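Local coordinates for putative lipoprotein YcdA (Bacillus subtilis subsp. subtilis str. 168, PDB 4R4G), which is a putative membrane-anchored lipoprotein of unknown function, built from an Ig-like N-terminal domain and a mixed alpha-beta C-terminal domain, at residues V178-L190 with A200-K213. Sequence-based numbering, arbitrary orientation.
Sequences VNDFNESAKDGYL and ADSKALDNIVNGIK
Lys186 reaches from helix 174-192 to the start of helix 203-219 and ties the two together by charge. Lys186 NZ donates to Asp206 OD1 at 2.7 Å, on the syn lone pair, in a salt bridge. A second salt bridge, to Glu183 OE2, stays within its own helix. Lys186 NZ also donates to Ala200 O at 3.2 Å. Its third salt bridge, to Asp201 OD1, is long and weak. A bend at chi3 (-75°) turns the end of the lysine chain toward this cluster. With alanine in place of Lys186, the carboxylates of Glu183, Asp201 and Asp206 would probably be left without their shared positive partner.

Farther along, Lys213 extends its chain so that NZ meets Asn182 OD1 at 2.9 Å, in the carbonyl plane and on a lone pair. A weak bond from the same NZ to Leu157 O brings in helix 145-157.

Apolar contacts fill in around the polar ones. Val209 CG2 packs on Lys186 CG at 3.6 Å, the side chains crossing at about a right angle. Leu205 CD2 lies against Leu190 CG at 3.7 Å, and Leu190 CD1 against Ala200 CB. Tyr189 and Ile208 touch more loosely and both reach Leu276 of helix 268-283.

The axes of 178-190 and 203-213 stand 112° apart, in a steeply crossed helix-loop-helix pair of the DUF5105 region. One buried lysine probably offsets the mutual repulsion of three nearby acids.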
ATOM      1  N   VAL A 178     -16.282   1.196  12.960  1.00 77.47           N
ATOM      2  CA  VAL A 178     -17.324   1.930  12.244  1.00 75.11           C
ATOM      3  C   VAL A 178     -18.118   2.822  13.221  1.00 81.99           C
ATOM      4  O   VAL A 178     -18.340   4.002  12.926  1.00 80.94           O
ATOM      5  CB  VAL A 178     -18.257   0.961  11.472  1.00 77.80           C
ATOM      6  CG1 VAL A 178     -19.522   1.661  10.982  1.00 76.52           C
ATOM      7  CG2 VAL A 178     -17.528   0.304  10.316  1.00 76.21           C
ATOM      8  N   ASN A 179     -18.559   2.259  14.364  1.00 80.98           N
ATOM      9  CA  ASN A 179     -19.310   3.003  15.371  1.00 82.15           C
ATOM     10  C   ASN A 179     -18.483   4.158  15.909  1.00 85.14           C
ATOM     11  O   ASN A 179     -18.999   5.273  16.037  1.00 83.08           O
ATOM     12  CB  ASN A 179     -19.775   2.087  16.501  1.00 89.12           C
ATOM     13  CG  ASN A 179     -21.054   1.356  16.177  1.00121.48           C
ATOM     14  OD1 ASN A 179     -21.150   0.596  15.201  1.00115.66           O
ATOM     15  ND2 ASN A 179     -22.076   1.586  16.981  1.00119.16           N
ATOM     16  N   ASP A 180     -17.190   3.909  16.165  1.00 83.52           N
ATOM     17  CA  ASP A 180     -16.281   4.952  16.629  1.00 84.79           C
ATOM     18  C   ASP A 180     -16.148   6.043  15.571  1.00 87.29           C
ATOM     19  O   ASP A 180     -16.239   7.226  15.913  1.00 87.15           O
ATOM     20  CB  ASP A 180     -14.903   4.374  16.992  1.00 88.32           C
ATOM     21  CG  ASP A 180     -14.841   3.554  18.276  1.00106.03           C
ATOM     22  OD1 ASP A 180     -15.853   3.549  19.045  1.00108.84           O
ATOM     23  OD2 ASP A 180     -13.788   2.924  18.523  1.00113.12           O
ATOM     24  N   PHE A 181     -16.005   5.638  14.280  1.00 82.13           N
ATOM     25  CA  PHE A 181     -15.881   6.551  13.142  1.00 79.76           C
ATOM     26  C   PHE A 181     -17.125   7.400  13.005  1.00 81.35           C
ATOM     27  O   PHE A 181     -17.003   8.614  12.949  1.00 82.31           O
ATOM     28  CB  PHE A 181     -15.588   5.796  11.825  1.00 80.37           C
ATOM     29  CG  PHE A 181     -15.528   6.682  10.592  1.00 80.30           C
ATOM     30  CD1 PHE A 181     -14.352   7.341  10.242  1.00 82.79           C
ATOM     31  CD2 PHE A 181     -16.653   6.857   9.783  1.00 80.70           C
ATOM     32  CE1 PHE A 181     -14.307   8.171   9.117  1.00 82.55           C
ATOM     33  CE2 PHE A 181     -16.605   7.686   8.661  1.00 82.11           C
ATOM     34  CZ  PHE A 181     -15.433   8.331   8.332  1.00 80.30           C
ATOM     35  N   ASN A 182     -18.309   6.771  12.964  1.00 75.77           N
ATOM     36  CA  ASN A 182     -19.601   7.443  12.868  1.00 74.62           C
ATOM     37  C   ASN A 182     -19.836   8.421  14.015  1.00 82.20           C
ATOM     38  O   ASN A 182     -20.397   9.487  13.789  1.00 82.02           O
ATOM     39  CB  ASN A 182     -20.721   6.415  12.821  1.00 69.95           C
ATOM     40  CG  ASN A 182     -20.726   5.626  11.536  1.00 81.67           C
ATOM     41  OD1 ASN A 182     -20.019   5.941  10.584  1.00 83.15           O
ATOM     42  ND2 ASN A 182     -21.507   4.572  11.477  1.00 67.79           N
ATOM     43  N   GLU A 183     -19.401   8.091  15.230  1.00 82.70           N
ATOM     44  CA  GLU A 183     -19.605   9.001  16.348  1.00 85.22           C
ATOM     45  C   GLU A 183     -18.694  10.204  16.224  1.00 90.60           C
ATOM     46  O   GLU A 183     -19.165  11.336  16.326  1.00 91.48           O
ATOM     47  CB  GLU A 183     -19.437   8.296  17.698  1.00 89.25           C
ATOM     48  CG  GLU A 183     -20.646   7.444  18.083  1.00100.99           C
ATOM     49  CD  GLU A 183     -22.030   8.057  17.935  1.00117.51           C
ATOM     50  OE1 GLU A 183     -22.245   9.199  18.406  1.00109.25           O
ATOM     51  OE2 GLU A 183     -22.904   7.383  17.342  1.00110.08           O
ATOM     52  N   SER A 184     -17.422   9.964  15.913  1.00 87.06           N
ATOM     53  CA  SER A 184     -16.415  10.996  15.697  1.00 86.62           C
ATOM     54  C   SER A 184     -16.863  11.934  14.562  1.00 87.24           C
ATOM     55  O   SER A 184     -16.739  13.151  14.695  1.00 87.63           O
ATOM     56  CB  SER A 184     -15.074  10.337  15.381  1.00 90.23           C
ATOM     57  OG  SER A 184     -14.076  11.258  14.976  1.00102.29           O
ATOM     58  N   ALA A 185     -17.440  11.361  13.482  1.00 80.96           N
ATOM     59  CA  ALA A 185     -17.923  12.080  12.308  1.00 79.55           C
ATOM     60  C   ALA A 185     -19.124  12.975  12.634  1.00 86.18           C
ATOM     61  O   ALA A 185     -19.183  14.087  12.124  1.00 87.30           O
ATOM     62  CB  ALA A 185     -18.294  11.096  11.215  1.00 78.53           C
ATOM     63  N   LYS A 186     -20.075  12.494  13.466  1.00 83.40           N
ATOM     64  CA  LYS A 186     -21.259  13.241  13.890  1.00 84.23           C
ATOM     65  C   LYS A 186     -20.872  14.394  14.797  1.00 94.92           C
ATOM     66  O   LYS A 186     -21.395  15.501  14.641  1.00 95.47           O
ATOM     67  CB  LYS A 186     -22.251  12.329  14.620  1.00 85.34           C
ATOM     68  CG  LYS A 186     -23.077  11.455  13.692  1.00 80.61           C
ATOM     69  CD  LYS A 186     -24.226  10.776  14.413  1.00 80.84           C
ATOM     70  CE  LYS A 186     -23.794   9.624  15.267  1.00 81.60           C
ATOM     71  NZ  LYS A 186     -24.930   9.027  15.996  1.00 96.23           N
ATOM     72  N   ASP A 187     -19.961  14.125  15.752  1.00 96.25           N
ATOM     73  CA  ASP A 187     -19.454  15.090  16.723  1.00100.04           C
ATOM     74  C   ASP A 187     -18.686  16.208  16.011  1.00106.80           C
ATOM     75  O   ASP A 187     -18.852  17.384  16.347  1.00108.29           O
ATOM     76  CB  ASP A 187     -18.565  14.377  17.766  1.00104.09           C
ATOM     77  CG  ASP A 187     -19.301  13.520  18.800  1.00117.37           C
ATOM     78  OD1 ASP A 187     -20.520  13.245  18.606  1.00116.22           O
ATOM     79  OD2 ASP A 187     -18.661  13.115  19.797  1.00126.47           O
ATOM     80  N   GLY A 188     -17.902  15.827  15.010  1.00103.88           N
ATOM     81  CA  GLY A 188     -17.123  16.746  14.193  1.00105.08           C
ATOM     82  C   GLY A 188     -17.982  17.599  13.289  1.00111.83           C
ATOM     83  O   GLY A 188     -17.643  18.756  13.038  1.00112.97           O
ATOM     84  N   TYR A 189     -19.108  17.033  12.801  1.00109.58           N
ATOM     85  CA  TYR A 189     -20.063  17.733  11.940  1.00109.94           C
ATOM     86  C   TYR A 189     -20.726  18.869  12.731  1.00116.75           C
ATOM     87  O   TYR A 189     -20.745  20.008  12.258  1.00117.75           O
ATOM     88  CB  TYR A 189     -21.123  16.765  11.345  1.00109.77           C
ATOM     89  CG  TYR A 189     -22.173  17.481  10.520  1.00112.60           C
ATOM     90  CD1 TYR A 189     -21.964  17.755   9.171  1.00114.25           C
ATOM     91  CD2 TYR A 189     -23.351  17.947  11.103  1.00114.28           C
ATOM     92  CE1 TYR A 189     -22.902  18.466   8.420  1.00114.91           C
ATOM     93  CE2 TYR A 189     -24.288  18.672  10.366  1.00115.30           C
ATOM     94  CZ  TYR A 189     -24.063  18.923   9.023  1.00121.52           C
ATOM     95  OH  TYR A 189     -24.990  19.629   8.295  1.00121.99           O
ATOM     96  N   LEU A 190     -21.263  18.549  13.926  1.00114.28           N
ATOM     97  CA  LEU A 190     -21.945  19.485  14.823  1.00115.89           C
ATOM     98  C   LEU A 190     -21.080  20.680  15.187  1.00123.85           C
ATOM     99  O   LEU A 190     -21.572  21.811  15.173  1.00125.40           O
ATOM    100  CB  LEU A 190     -22.375  18.781  16.111  1.00116.30           C
ATOM    101  CG  LEU A 190     -23.493  17.774  16.009  1.00119.18           C
ATOM    102  CD1 LEU A 190     -23.737  17.144  17.345  1.00120.53           C
ATOM    103  CD2 LEU A 190     -24.773  18.412  15.489  1.00121.37           C
ATOM    104  N   ALA A 200     -26.478  15.077  18.301  1.00124.30           N
ATOM    105  CA  ALA A 200     -25.494  13.980  18.177  1.00122.78           C
ATOM    106  C   ALA A 200     -26.155  12.600  18.068  1.00123.55           C
ATOM    107  O   ALA A 200     -25.777  11.827  17.182  1.00121.61           O
ATOM    108  CB  ALA A 200     -24.515  13.996  19.341  1.00125.59           C
ATOM    109  N   ASP A 201     -27.146  12.294  18.944  1.00119.02           N
ATOM    110  CA  ASP A 201     -27.847  11.016  18.866  1.00117.62           C
ATOM    111  C   ASP A 201     -29.285  11.282  18.424  1.00116.17           C
ATOM    112  O   ASP A 201     -30.228  11.197  19.217  1.00117.82           O
ATOM    113  CB  ASP A 201     -27.733  10.184  20.170  1.00122.36           C
ATOM    114  CG  ASP A 201     -26.481   9.287  20.262  1.00138.24           C
ATOM    115  OD1 ASP A 201     -25.979   8.828  19.193  1.00136.00           O
ATOM    116  OD2 ASP A 201     -26.034   9.004  21.397  1.00150.11           O
ATOM    117  N   SER A 202     -29.416  11.658  17.128  1.00106.44           N
ATOM    118  CA  SER A 202     -30.669  11.964  16.434  1.00103.46           C
ATOM    119  C   SER A 202     -30.710  11.302  15.062  1.00103.09           C
ATOM    120  O   SER A 202     -29.665  11.101  14.445  1.00102.08           O
ATOM    121  CB  SER A 202     -30.855  13.472  16.283  1.00105.46           C
ATOM    122  OG  SER A 202     -29.998  14.041  15.309  1.00110.10           O
ATOM    123  N   LYS A 203     -31.927  10.995  14.580  1.00 97.64           N
ATOM    124  CA  LYS A 203     -32.219  10.395  13.274  1.00 96.02           C
ATOM    125  C   LYS A 203     -31.591  11.243  12.167  1.00 95.82           C
ATOM    126  O   LYS A 203     -30.988  10.689  11.254  1.00 95.67           O
ATOM    127  CB  LYS A 203     -33.758  10.291  13.067  1.00 99.91           C
ATOM    128  CG  LYS A 203     -34.246   9.467  11.853  1.00110.33           C
ATOM    129  CD  LYS A 203     -35.688   9.846  11.428  1.00115.45           C
ATOM    130  CE  LYS A 203     -36.401   8.788  10.604  1.00122.70           C
ATOM    131  NZ  LYS A 203     -35.852   8.656   9.225  1.00130.08           N
ATOM    132  N   ALA A 204     -31.723  12.585  12.274  1.00 88.73           N
ATOM    133  CA  ALA A 204     -31.224  13.578  11.325  1.00 86.11           C
ATOM    134  C   ALA A 204     -29.744  13.423  11.087  1.00 87.06           C
ATOM    135  O   ALA A 204     -29.311  13.422   9.926  1.00 86.36           O
ATOM    136  CB  ALA A 204     -31.511  14.977  11.837  1.00 87.20           C
ATOM    137  N   LEU A 205     -28.971  13.256  12.175  1.00 81.10           N
ATOM    138  CA  LEU A 205     -27.542  13.114  12.052  1.00 79.71           C
ATOM    139  C   LEU A 205     -27.136  11.733  11.601  1.00 81.07           C
ATOM    140  O   LEU A 205     -26.129  11.623  10.912  1.00 80.90           O
ATOM    141  CB  LEU A 205     -26.819  13.512  13.319  1.00 80.99           C
ATOM    142  CG  LEU A 205     -26.076  14.824  13.140  1.00 86.78           C
ATOM    143  CD1 LEU A 205     -27.028  16.026  13.236  1.00 87.72           C
ATOM    144  CD2 LEU A 205     -24.916  14.928  14.087  1.00 90.65           C
ATOM    145  N   ASP A 206     -27.912  10.692  11.918  1.00 76.10           N
ATOM    146  CA  ASP A 206     -27.578   9.348  11.430  1.00 74.92           C
ATOM    147  C   ASP A 206     -27.917   9.246   9.952  1.00 74.24           C
ATOM    148  O   ASP A 206     -27.198   8.583   9.208  1.00 72.18           O
ATOM    149  CB  ASP A 206     -28.295   8.241  12.223  1.00 79.04           C
ATOM    150  CG  ASP A 206     -27.723   7.923  13.594  1.00 98.65           C
ATOM    151  OD1 ASP A 206     -26.687   8.526  13.967  1.00 99.36           O
ATOM    152  OD2 ASP A 206     -28.304   7.068  14.293  1.00112.16           O
ATOM    153  N   ASN A 207     -28.992   9.933   9.521  1.00 69.95           N
ATOM    154  CA  ASN A 207     -29.400   9.950   8.121  1.00 69.63           C
ATOM    155  C   ASN A 207     -28.369  10.692   7.277  1.00 71.64           C
ATOM    156  O   ASN A 207     -28.160  10.315   6.122  1.00 71.06           O
ATOM    157  CB  ASN A 207     -30.791  10.553   7.948  1.00 72.21           C
ATOM    158  CG  ASN A 207     -31.917   9.557   8.108  1.00103.34           C
ATOM    159  OD1 ASN A 207     -31.720   8.379   8.448  1.00 98.47           O
ATOM    160  ND2 ASN A 207     -33.136  10.019   7.868  1.00 98.71           N
ATOM    161  N   ILE A 208     -27.692  11.703   7.876  1.00 67.02           N
ATOM    162  CA  ILE A 208     -26.632  12.487   7.241  1.00 66.11           C
ATOM    163  C   ILE A 208     -25.423  11.557   6.964  1.00 69.54           C
ATOM    164  O   ILE A 208     -24.943  11.502   5.832  1.00 69.91           O
ATOM    165  CB  ILE A 208     -26.274  13.750   8.098  1.00 69.24           C
ATOM    166  CG1 ILE A 208     -27.257  14.903   7.781  1.00 69.98           C
ATOM    167  CG2 ILE A 208     -24.808  14.206   7.888  1.00 69.97           C
ATOM    168  CD1 ILE A 208     -27.266  16.068   8.746  1.00 71.63           C
ATOM    169  N   VAL A 209     -24.981  10.805   7.971  1.00 65.79           N
ATOM    170  CA  VAL A 209     -23.864   9.864   7.874  1.00 65.44           C
ATOM    171  C   VAL A 209     -24.169   8.790   6.847  1.00 68.76           C
ATOM    172  O   VAL A 209     -23.362   8.571   5.941  1.00 68.55           O
ATOM    173  CB  VAL A 209     -23.557   9.241   9.246  1.00 70.70           C
ATOM    174  CG1 VAL A 209     -22.435   8.218   9.151  1.00 70.54           C
ATOM    175  CG2 VAL A 209     -23.218  10.321  10.259  1.00 71.36           C
ATOM    176  N   ASN A 210     -25.348   8.152   6.963  1.00 64.43           N
ATOM    177  CA  ASN A 210     -25.762   7.091   6.058  1.00 64.48           C
ATOM    178  C   ASN A 210     -25.942   7.599   4.615  1.00 67.97           C
ATOM    179  O   ASN A 210     -25.613   6.870   3.673  1.00 68.32           O
ATOM    180  CB  ASN A 210     -27.010   6.401   6.575  1.00 67.73           C
ATOM    181  CG  ASN A 210     -26.790   5.652   7.878  1.00103.31           C
ATOM    182  OD1 ASN A 210     -25.664   5.244   8.233  1.00 97.94           O
ATOM    183  ND2 ASN A 210     -27.874   5.454   8.622  1.00 99.58           N
ATOM    184  N   GLY A 211     -26.383   8.848   4.462  1.00 63.20           N
ATOM    185  CA  GLY A 211     -26.534   9.492   3.161  1.00 62.78           C
ATOM    186  C   GLY A 211     -25.198   9.811   2.514  1.00 65.26           C
ATOM    187  O   GLY A 211     -24.994   9.483   1.342  1.00 66.02           O
ATOM    188  N   ILE A 212     -24.271  10.446   3.272  1.00 60.72           N
ATOM    189  CA  ILE A 212     -22.906  10.764   2.803  1.00 59.92           C
ATOM    190  C   ILE A 212     -22.227   9.475   2.333  1.00 64.33           C
ATOM    191  O   ILE A 212     -21.715   9.441   1.220  1.00 66.35           O
ATOM    192  CB  ILE A 212     -22.054  11.500   3.880  1.00 62.14           C
ATOM    193  CG1 ILE A 212     -22.496  12.963   4.027  1.00 63.00           C
ATOM    194  CG2 ILE A 212     -20.579  11.434   3.556  1.00 61.22           C
ATOM    195  CD1 ILE A 212     -22.077  13.586   5.330  1.00 68.59           C
ATOM    196  N   LYS A 213     -22.279   8.410   3.146  1.00 59.99           N
ATOM    197  CA  LYS A 213     -21.714   7.096   2.808  1.00 59.31           C
ATOM    198  C   LYS A 213     -22.329   6.494   1.541  1.00 65.68           C
ATOM    199  O   LYS A 213     -21.602   5.911   0.746  1.00 66.58           O
ATOM    200  CB  LYS A 213     -21.867   6.101   3.969  1.00 60.69           C
ATOM    201  CG  LYS A 213     -20.985   6.409   5.164  1.00 54.10           C
ATOM    202  CD  LYS A 213     -20.907   5.235   6.085  1.00 54.81           C
ATOM    203  CE  LYS A 213     -20.274   5.639   7.384  1.00 58.97           C
ATOM    204  NZ  LYS A 213     -19.793   4.449   8.137  1.00 74.55           N
TER